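Mitogen activated protein kinase, putative (Leishmania donovani, PDB 4QNY) probably transfers the gamma-phosphate of ATP to serine or threonine residues of protein substrates, as a MAP kinase of the parasite's signalling pathways. Local coordinates at residues I131-R136 with N161-I166. Sequence-based numbering, arbitrary orientation.
Sequences IYQALR and NCDLKI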
ATOM      1  N   ILE A 131       1.601  -6.847  12.091  1.00 32.37           N
ATOM      2  CA  ILE A 131       0.996  -5.543  12.336  1.00 27.27           C
ATOM      3  C   ILE A 131       2.011  -4.512  12.829  1.00 28.21           C
ATOM      4  O   ILE A 131       2.017  -3.372  12.362  1.00 33.47           O
ATOM      5  CB  ILE A 131      -0.157  -5.651  13.355  1.00 22.03           C
ATOM      6  CG1 ILE A 131      -1.321  -6.439  12.750  1.00 32.25           C
ATOM      7  CG2 ILE A 131      -0.632  -4.273  13.784  1.00 18.49           C
ATOM      8  CD1 ILE A 131      -1.865  -5.839  11.469  1.00 31.83           C
ATOM      9  N   TYR A 132       2.872  -4.911  13.759  1.00 22.58           N
ATOM     10  CA  TYR A 132       3.862  -3.986  14.303  1.00 18.27           C
ATOM     11  C   TYR A 132       4.853  -3.533  13.234  1.00 18.33           C
ATOM     12  O   TYR A 132       5.219  -2.360  13.179  1.00 18.50           O
ATOM     13  CB  TYR A 132       4.617  -4.611  15.476  1.00 19.21           C
ATOM     14  CG  TYR A 132       5.594  -3.652  16.119  1.00 19.89           C
ATOM     15  CD1 TYR A 132       5.161  -2.702  17.035  1.00 19.98           C
ATOM     16  CD2 TYR A 132       6.946  -3.687  15.801  1.00 20.56           C
ATOM     17  CE1 TYR A 132       6.047  -1.817  17.620  1.00 20.76           C
ATOM     18  CE2 TYR A 132       7.840  -2.806  16.383  1.00 23.03           C
ATOM     19  CZ  TYR A 132       7.385  -1.874  17.291  1.00 22.63           C
ATOM     20  OH  TYR A 132       8.271  -0.997  17.872  1.00 36.90           O
ATOM     21  N   GLN A 133       5.288  -4.468  12.395  1.00 18.43           N
ATOM     22  CA  GLN A 133       6.218  -4.149  11.315  1.00 20.79           C
ATOM     23  C   GLN A 133       5.588  -3.179  10.325  1.00 17.88           C
ATOM     24  O   GLN A 133       6.252  -2.273   9.822  1.00 18.95           O
ATOM     25  CB  GLN A 133       6.662  -5.421  10.591  1.00 18.88           C
ATOM     26  CG  GLN A 133       7.724  -6.222  11.325  1.00 21.90           C
ATOM     27  CD  GLN A 133       8.061  -7.516  10.615  1.00 20.26           C
ATOM     28  OE1 GLN A 133       9.132  -7.654  10.026  1.00 29.10           O
ATOM     29  NE2 GLN A 133       7.143  -8.475  10.666  1.00 19.90           N
ATOM     30  N   ALA A 134       4.301  -3.371  10.053  1.00 17.14           N
ATOM     31  CA  ALA A 134       3.575  -2.505   9.133  1.00 24.16           C
ATOM     32  C   ALA A 134       3.415  -1.102   9.711  1.00 30.19           C
ATOM     33  O   ALA A 134       3.573  -0.108   9.003  1.00 33.07           O
ATOM     34  CB  ALA A 134       2.217  -3.103   8.803  1.00 15.88           C
ATOM     35  N   LEU A 135       3.103  -1.031  11.002  1.00 23.19           N
ATOM     36  CA  LEU A 135       2.940   0.247  11.690  1.00 16.62           C
ATOM     37  C   LEU A 135       4.263   0.992  11.804  1.00 17.39           C
ATOM     38  O   LEU A 135       4.330   2.198  11.572  1.00 21.26           O
ATOM     39  CB  LEU A 135       2.342   0.032  13.081  1.00 16.77           C
ATOM     40  CG  LEU A 135       0.866  -0.358  13.135  1.00 31.16           C
ATOM     41  CD1 LEU A 135       0.505  -0.857  14.521  1.00 38.53           C
ATOM     42  CD2 LEU A 135      -0.008   0.825  12.747  1.00 15.63           C
ATOM     43  N   ARG A 136       5.313   0.262  12.166  1.00 18.09           N
ATOM     44  CA  ARG A 136       6.648   0.834  12.276  1.00 25.42           C
ATOM     45  C   ARG A 136       7.100   1.420  10.940  1.00 27.67           C
ATOM     46  O   ARG A 136       7.757   2.461  10.894  1.00 20.60           O
ATOM     47  CB  ARG A 136       7.638  -0.227  12.758  1.00 19.81           C
ATOM     48  CG  ARG A 136       9.062   0.269  12.895  1.00 35.94           C
ATOM     49  CD  ARG A 136      10.032  -0.892  13.021  1.00 38.78           C
ATOM     50  NE  ARG A 136      11.402  -0.484  12.722  1.00 42.07           N
ATOM     51  CZ  ARG A 136      11.874  -0.306  11.492  1.00 50.84           C
ATOM     52  NH1 ARG A 136      11.088  -0.498  10.441  1.00 48.82           N
ATOM     53  NH2 ARG A 136      13.134   0.066  11.313  1.00 58.91           N
ATOM     54  N   ASN A 161       9.855 -16.003   7.353  1.00 32.58           N
ATOM     55  CA  ASN A 161      10.398 -15.478   8.600  1.00 28.56           C
ATOM     56  C   ASN A 161       9.448 -14.470   9.238  1.00 33.69           C
ATOM     57  O   ASN A 161       9.745 -13.908  10.294  1.00 40.02           O
ATOM     58  CB  ASN A 161      11.758 -14.821   8.356  1.00 29.92           C
ATOM     59  CG  ASN A 161      12.744 -15.750   7.674  1.00 57.16           C
ATOM     60  OD1 ASN A 161      12.606 -16.060   6.491  1.00 64.93           O
ATOM     61  ND2 ASN A 161      13.751 -16.193   8.419  1.00 63.27           N
ATOM     62  N   CYS A 162       8.317 -14.243   8.572  1.00 26.61           N
ATOM     63  CA  CYS A 162       7.320 -13.246   8.963  1.00 34.57           C
ATOM     64  C   CYS A 162       7.875 -11.823   8.908  1.00 32.20           C
ATOM     65  O   CYS A 162       7.279 -10.898   9.461  1.00 31.50           O
ATOM     66  CB  CYS A 162       6.763 -13.543  10.359  1.00 32.65           C
ATOM     67  SG  CYS A 162       5.541 -14.873  10.404  1.00 56.73           S
ATOM     68  N   ASP A 163       9.010 -11.651   8.238  1.00 27.52           N
ATOM     69  CA  ASP A 163       9.545 -10.319   7.982  1.00 35.42           C
ATOM     70  C   ASP A 163       8.626  -9.601   7.004  1.00 36.80           C
ATOM     71  O   ASP A 163       8.101 -10.212   6.077  1.00 20.39           O
ATOM     72  CB  ASP A 163      10.970 -10.393   7.428  1.00 45.22           C
ATOM     73  CG  ASP A 163      11.970 -10.897   8.453  1.00 45.54           C
ATOM     74  OD1 ASP A 163      11.685 -10.800   9.665  1.00 48.84           O
ATOM     75  OD2 ASP A 163      13.045 -11.385   8.045  1.00 47.23           O
ATOM     76  N   LEU A 164       8.430  -8.303   7.212  1.00 39.40           N
ATOM     77  CA  LEU A 164       7.448  -7.555   6.437  1.00 39.18           C
ATOM     78  C   LEU A 164       8.063  -6.335   5.758  1.00 32.97           C
ATOM     79  O   LEU A 164       8.916  -5.661   6.333  1.00 24.19           O
ATOM     80  CB  LEU A 164       6.289  -7.132   7.344  1.00 43.55           C
ATOM     81  CG  LEU A 164       5.027  -6.540   6.715  1.00 36.33           C
ATOM     82  CD1 LEU A 164       3.807  -6.995   7.497  1.00 21.92           C
ATOM     83  CD2 LEU A 164       5.091  -5.021   6.674  1.00 33.94           C
ATOM     84  N   LYS A 165       7.622  -6.060   4.531  1.00 18.87           N
ATOM     85  CA  LYS A 165       8.081  -4.889   3.786  1.00 18.95           C
ATOM     86  C   LYS A 165       6.949  -4.257   2.977  1.00 18.16           C
ATOM     87  O   LYS A 165       6.295  -4.928   2.179  1.00 18.89           O
ATOM     88  CB  LYS A 165       9.239  -5.258   2.853  1.00 31.02           C
ATOM     89  CG  LYS A 165      10.542  -5.581   3.567  1.00 34.52           C
ATOM     90  CD  LYS A 165      11.675  -5.808   2.583  1.00 34.63           C
ATOM     91  CE  LYS A 165      12.956  -6.202   3.300  1.00 32.43           C
ATOM     92  NZ  LYS A 165      14.071  -6.454   2.345  1.00 34.70           N
ATOM     93  N   ILE A 166       6.727  -2.962   3.186  1.00 32.65           N
ATOM     94  CA  ILE A 166       5.696  -2.227   2.457  1.00 23.98           C
ATOM     95  C   ILE A 166       6.200  -1.799   1.079  1.00 23.98           C
ATOM     96  O   ILE A 166       7.308  -1.282   0.952  1.00 21.34           O
ATOM     97  CB  ILE A 166       5.233  -0.980   3.244  1.00 19.83           C
ATOM     98  CG1 ILE A 166       4.497  -1.395   4.520  1.00 27.94           C
ATOM     99  CG2 ILE A 166       4.337  -0.097   2.386  1.00 18.65           C
ATOM    100  CD1 ILE A 166       3.869  -0.237   5.267  1.00 27.61           C
TER
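Q133 of helix 124-143 ties the helix to strand 164-166 and the turn before it through both polar atoms of its carboxamide, a worked example of one side chain fastening a helix to a neighbouring strand. With CG beside its own backbone N (chi1 -78°) and the chain extended beyond, the carboxamide reaches the backbone where the turn 161-163 enters the strand. NE2 donates to O of C162 at 2.7 Å in a nearly straight bond (169°). NE2 lies in the carbonyl plane of C162, and the acceptor O lies almost exactly in the amide plane of Q133, so the rotation of the amide is well fixed. OE1 accepts from N of L164 at 3.0 Å in a more bent bond, the donor standing above the carbonyl plane of Q133. Both amide atoms have further partners: NE2 also donates to O of F129 one helical turn back, and OE1 receives a weak bond from N82.

Next to this polar grip, L164 crosses Q133 obliquely, its CB 3.7 Å from CB of Q133. Its CG is anti to the backbone N (chi1 -170°), which brings CD2 over the helix backbone, 3.8 Å from CA of A134. I166 continues the contact by setting its CD1 against the backbone O of A134, 3.7 Å away. This is the C-lobe of the protein kinase fold, where helix 124-143, the alpha-E helix, backs the beta-hairpin of 156-158 and 164-166, which leads into the magnesium ligand D168.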